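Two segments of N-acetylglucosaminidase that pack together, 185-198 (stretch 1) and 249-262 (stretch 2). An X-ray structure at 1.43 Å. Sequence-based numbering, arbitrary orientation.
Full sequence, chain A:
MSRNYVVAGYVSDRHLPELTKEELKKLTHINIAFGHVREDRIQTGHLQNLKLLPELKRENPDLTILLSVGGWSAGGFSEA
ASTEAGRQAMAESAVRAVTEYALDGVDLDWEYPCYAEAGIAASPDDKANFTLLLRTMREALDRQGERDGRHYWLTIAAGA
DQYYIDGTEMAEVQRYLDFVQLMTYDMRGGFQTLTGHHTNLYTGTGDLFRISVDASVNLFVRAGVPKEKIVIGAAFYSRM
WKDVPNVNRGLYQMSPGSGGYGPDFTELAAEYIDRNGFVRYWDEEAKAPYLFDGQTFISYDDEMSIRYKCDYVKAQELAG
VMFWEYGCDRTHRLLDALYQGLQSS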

# COMPACT_ATOMS: atom_id res chain seq x y z
N TYR A 185 -5.22 -10.28 -8.42
CA TYR A 185 -6.59 -9.79 -8.34
C TYR A 185 -6.85 -9.47 -6.88
O TYR A 185 -6.07 -9.85 -5.99
CB TYR A 185 -7.62 -10.76 -8.94
CG TYR A 185 -7.48 -12.23 -8.59
CD1 TYR A 185 -7.77 -12.69 -7.32
CD2 TYR A 185 -7.06 -13.15 -9.55
CE1 TYR A 185 -7.66 -14.04 -7.01
CE2 TYR A 185 -6.96 -14.51 -9.24
CZ TYR A 185 -7.25 -14.94 -7.97
OH TYR A 185 -7.16 -16.27 -7.64
N ASP A 186 -7.94 -8.75 -6.62
CA ASP A 186 -8.17 -8.14 -5.29
C ASP A 186 -6.97 -7.31 -4.85
O ASP A 186 -6.72 -7.15 -3.65
CB ASP A 186 -8.51 -9.16 -4.20
CG ASP A 186 -9.69 -10.03 -4.53
OD1 ASP A 186 -10.60 -9.56 -5.24
OD2 ASP A 186 -9.70 -11.19 -4.05
N MET A 187 -6.18 -6.80 -5.81
CA MET A 187 -4.97 -6.07 -5.44
C MET A 187 -5.29 -4.73 -4.80
O MET A 187 -4.47 -4.19 -4.05
CB MET A 187 -4.05 -5.88 -6.65
CG MET A 187 -3.39 -7.19 -7.09
SD MET A 187 -2.16 -7.03 -8.40
CE MET A 187 -3.23 -6.65 -9.79
N ARG A 188 -6.47 -4.20 -5.12
CA ARG A 188 -7.12 -3.10 -4.43
C ARG A 188 -8.53 -3.59 -4.14
O ARG A 188 -9.21 -4.07 -5.05
CB ARG A 188 -7.17 -1.87 -5.33
CG ARG A 188 -5.78 -1.38 -5.70
CD ARG A 188 -5.81 -0.38 -6.86
NE ARG A 188 -4.44 0.04 -7.15
CZ ARG A 188 -3.53 -0.70 -7.78
NH1 ARG A 188 -3.82 -1.93 -8.20
NH2 ARG A 188 -2.29 -0.23 -7.95
N GLY A 189 -8.94 -3.50 -2.89
CA GLY A 189 -10.21 -4.10 -2.51
C GLY A 189 -10.62 -3.73 -1.10
O GLY A 189 -10.75 -2.54 -0.78
N GLY A 190 -10.79 -4.73 -0.24
CA GLY A 190 -11.46 -4.52 1.03
C GLY A 190 -10.66 -3.77 2.08
O GLY A 190 -11.22 -3.44 3.14
N PHE A 191 -9.39 -3.48 1.83
CA PHE A 191 -8.57 -2.75 2.80
C PHE A 191 -8.32 -1.30 2.42
O PHE A 191 -7.67 -0.58 3.18
CB PHE A 191 -7.23 -3.46 3.02
CG PHE A 191 -7.38 -4.83 3.63
CD1 PHE A 191 -7.83 -4.97 4.92
CD2 PHE A 191 -7.10 -5.97 2.89
CE1 PHE A 191 -7.98 -6.23 5.50
CE2 PHE A 191 -7.25 -7.23 3.46
CZ PHE A 191 -7.69 -7.35 4.76
N GLN A 192 -8.84 -0.83 1.28
CA GLN A 192 -8.59 0.56 0.89
C GLN A 192 -9.87 1.25 0.45
O GLN A 192 -10.75 0.64 -0.17
CB GLN A 192 -7.48 0.66 -0.19
CG GLN A 192 -7.85 0.06 -1.53
CD GLN A 192 -6.71 0.16 -2.51
OE1 GLN A 192 -5.70 -0.55 -2.38
NE2 GLN A 192 -6.83 1.08 -3.48
N THR A 193 -9.95 2.54 0.77
CA THR A 193 -11.07 3.37 0.37
C THR A 193 -10.78 4.18 -0.88
O THR A 193 -11.67 4.89 -1.36
CB THR A 193 -11.46 4.33 1.50
OG1 THR A 193 -10.31 5.10 1.86
CG2 THR A 193 -11.95 3.58 2.73
N LEU A 194 -9.57 4.07 -1.44
CA LEU A 194 -9.25 4.72 -2.70
C LEU A 194 -9.61 3.78 -3.85
O LEU A 194 -9.24 2.60 -3.82
CB LEU A 194 -7.76 5.02 -2.77
CG LEU A 194 -7.40 5.93 -3.94
CD1 LEU A 194 -7.90 7.35 -3.68
CD2 LEU A 194 -5.89 5.94 -4.16
N THR A 195 -10.32 4.29 -4.85
CA THR A 195 -10.65 3.45 -5.98
C THR A 195 -9.41 3.18 -6.83
O THR A 195 -8.42 3.93 -6.82
CB THR A 195 -11.72 4.08 -6.87
OG1 THR A 195 -11.21 5.28 -7.49
CG2 THR A 195 -12.96 4.44 -6.07
N GLY A 196 -9.46 2.07 -7.56
CA GLY A 196 -8.41 1.73 -8.49
C GLY A 196 -8.70 0.37 -9.10
O GLY A 196 -9.74 -0.22 -8.85
N HIS A 197 -7.75 -0.10 -9.89
CA HIS A 197 -7.93 -1.35 -10.61
C HIS A 197 -7.55 -2.52 -9.72
O HIS A 197 -6.45 -2.54 -9.16
CB HIS A 197 -7.01 -1.35 -11.83
CG HIS A 197 -7.26 -0.20 -12.76
ND1 HIS A 197 -8.49 0.03 -13.35
CD2 HIS A 197 -6.44 0.78 -13.20
CE1 HIS A 197 -8.41 1.10 -14.12
NE2 HIS A 197 -7.18 1.58 -14.05
N HIS A 198 -8.42 -3.53 -9.63
CA HIS A 198 -8.13 -4.65 -8.74
C HIS A 198 -7.29 -5.73 -9.39
O HIS A 198 -6.69 -6.55 -8.68
CB HIS A 198 -9.42 -5.17 -8.06
CG HIS A 198 -10.11 -6.29 -8.79
ND1 HIS A 198 -9.92 -7.61 -8.46
CD2 HIS A 198 -11.08 -6.27 -9.74
CE1 HIS A 198 -10.70 -8.37 -9.21
NE2 HIS A 198 -11.41 -7.58 -10.00
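Stretch 2 (249-262) RGLYQMSPGSGGYG

Stretch 1 has no regular helix or strand. A type I beta turn runs from Gly 189 to Gln 192. Stretch 2 is mostly loop; it ends in a strand that continues later in the chain. The two run antiparallel: Gly 189 CA lies 4.2 Å from Gly 259 CA, Thr 193 CA 4.3 Å from Ser 258 CA, Leu 194 CA 4.6 Å from Met 254 CA and Thr 195 CA 4.9 Å from Tyr 252 CA.

A single beta bridge joins Leu 194 and Met 254. Two backbone hydrogen bonds flank it. Ser 255 N gives to Thr 193 O at 2.9 Å, and Thr 195 N gives to Gln 253 O at 2.9 Å. Further along, Gly 259 N reaches the turn. Gly 259 N donates to Gly 189 O at 2.9 Å and, weakly, to Gln 192 O at 3.3 Å. Ser 258 CA also approaches Gln 192 O, at 3.2 Å. Tyr 252 takes a positive phi of 66°, and Gly 250 one of 83°.

Thr 195 points toward stretch 2 and anchors its early part. Thr 195 OG1 donates to Gly 250 O at 2.6 Å. Thr 195 OG1 also accepts from Gln 253 N at 3.1 Å and, weakly, from Tyr 252 N at 2.8 Å. Thr 193 packs its CG2 3.5 Å from Gly 257 O. Leu 194 CD1 lies 3.6 Å from Tyr 252 C.

Leu 251 points away at CB, but its end turns back. Leu 251 CD1 sits over one face of the His 197 ring, 3.9 Å from His 197 NE2. The Tyr 252 ring has Thr 195 O at its edge. One water links His 197 N (2.9 Å) to Tyr 252 OH (3.0 Å). Another links Asp 186 OD2 to Tyr 261 OH, at 2.6 Å from each. The contact buries 743 Å², both sides summed.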

# COMPACT_ATOMS: atom_id res chain seq x y z
N ARG A 249 -13.54 10.42 -13.70
CA ARG A 249 -14.29 9.21 -14.06
C ARG A 249 -14.29 8.19 -12.92
O ARG A 249 -14.37 6.99 -13.16
CB ARG A 249 -13.80 8.58 -15.36
CG ARG A 249 -13.85 9.51 -16.57
CD ARG A 249 -13.06 8.93 -17.72
NE ARG A 249 -12.62 9.98 -18.64
CZ ARG A 249 -11.50 10.67 -18.49
NH1 ARG A 249 -10.69 10.41 -17.47
NH2 ARG A 249 -11.18 11.61 -19.36
N GLY A 250 -14.23 8.68 -11.68
CA GLY A 250 -14.27 7.82 -10.51
C GLY A 250 -12.94 7.19 -10.12
O GLY A 250 -12.89 6.52 -9.08
N LEU A 251 -11.89 7.37 -10.92
CA LEU A 251 -10.62 6.67 -10.73
C LEU A 251 -9.73 7.44 -9.77
O LEU A 251 -9.53 8.65 -9.93
CB LEU A 251 -9.94 6.49 -12.09
CG LEU A 251 -8.64 5.69 -12.12
CD1 LEU A 251 -8.89 4.24 -11.74
CD2 LEU A 251 -8.01 5.75 -13.50
N TYR A 252 -9.23 6.75 -8.75
CA TYR A 252 -8.34 7.34 -7.74
C TYR A 252 -9.07 8.38 -6.90
O TYR A 252 -8.53 9.44 -6.57
CB TYR A 252 -7.01 7.85 -8.31
CG TYR A 252 -6.36 6.83 -9.21
CD1 TYR A 252 -6.40 5.48 -8.89
CD2 TYR A 252 -5.76 7.20 -10.40
CE1 TYR A 252 -5.84 4.54 -9.71
CE2 TYR A 252 -5.19 6.25 -11.23
CZ TYR A 252 -5.25 4.92 -10.88
OH TYR A 252 -4.70 3.95 -11.69
N GLN A 253 -10.32 8.08 -6.56
CA GLN A 253 -11.18 8.90 -5.72
C GLN A 253 -11.44 8.18 -4.40
O GLN A 253 -11.36 6.95 -4.31
CB GLN A 253 -12.52 9.15 -6.41
CG GLN A 253 -12.41 9.82 -7.76
CD GLN A 253 -11.66 11.13 -7.69
OE1 GLN A 253 -12.02 12.02 -6.91
NE2 GLN A 253 -10.61 11.26 -8.49
N MET A 254 -11.79 8.96 -3.38
CA MET A 254 -11.99 8.41 -2.05
C MET A 254 -13.47 8.09 -1.84
O MET A 254 -14.34 8.94 -2.05
CB MET A 254 -11.52 9.39 -0.97
CG MET A 254 -11.44 8.74 0.42
SD MET A 254 -11.23 9.94 1.75
CE MET A 254 -9.46 10.08 1.78
N SER A 255 -13.74 6.85 -1.43
CA SER A 255 -15.04 6.37 -1.00
C SER A 255 -15.12 6.39 0.52
O SER A 255 -14.09 6.31 1.20
CB SER A 255 -15.20 4.91 -1.46
OG SER A 255 -16.42 4.36 -0.99
N PRO A 256 -16.32 6.50 1.09
CA PRO A 256 -16.46 6.31 2.55
C PRO A 256 -16.15 4.89 3.00
O PRO A 256 -15.86 4.68 4.18
CB PRO A 256 -17.93 6.65 2.82
CG PRO A 256 -18.39 7.41 1.62
CD PRO A 256 -17.59 6.90 0.46
N GLY A 257 -16.22 3.91 2.09
CA GLY A 257 -16.00 2.52 2.44
C GLY A 257 -14.97 1.90 1.52
O GLY A 257 -14.51 2.52 0.56
N SER A 258 -14.65 0.64 1.82
CA SER A 258 -13.63 -0.05 1.05
C SER A 258 -14.22 -0.64 -0.23
O SER A 258 -15.41 -0.51 -0.52
CB SER A 258 -12.96 -1.12 1.90
OG SER A 258 -13.91 -2.09 2.29
N GLY A 259 -13.36 -1.27 -1.03
CA GLY A 259 -13.78 -1.88 -2.27
C GLY A 259 -14.24 -3.30 -2.06
O GLY A 259 -13.44 -4.23 -2.05
N GLY A 260 -15.54 -3.47 -1.85
CA GLY A 260 -16.09 -4.79 -1.67
C GLY A 260 -16.25 -5.49 -3.00
O GLY A 260 -15.93 -4.97 -4.06
N TYR A 261 -16.75 -6.72 -2.93
CA TYR A 261 -17.04 -7.42 -4.18
C TYR A 261 -18.12 -6.68 -4.95
O TYR A 261 -19.10 -6.20 -4.38
CB TYR A 261 -17.52 -8.84 -3.89
CG TYR A 261 -16.41 -9.78 -3.51
CD1 TYR A 261 -15.43 -10.14 -4.42
CD2 TYR A 261 -16.35 -10.31 -2.23
CE1 TYR A 261 -14.42 -11.01 -4.06
CE2 TYR A 261 -15.35 -11.17 -1.86
CZ TYR A 261 -14.38 -11.52 -2.78
OH TYR A 261 -13.38 -12.38 -2.42
N GLY A 262 -17.93 -6.58 -6.25
CA GLY A 262 -18.95 -6.09 -7.13
C GLY A 262 -19.59 -7.24 -7.86
O GLY A 262 -19.43 -8.42 -7.51
O HOH W 1 -11.58 -12.99 -4.13
O HOH W 2 -5.18 1.29 -10.28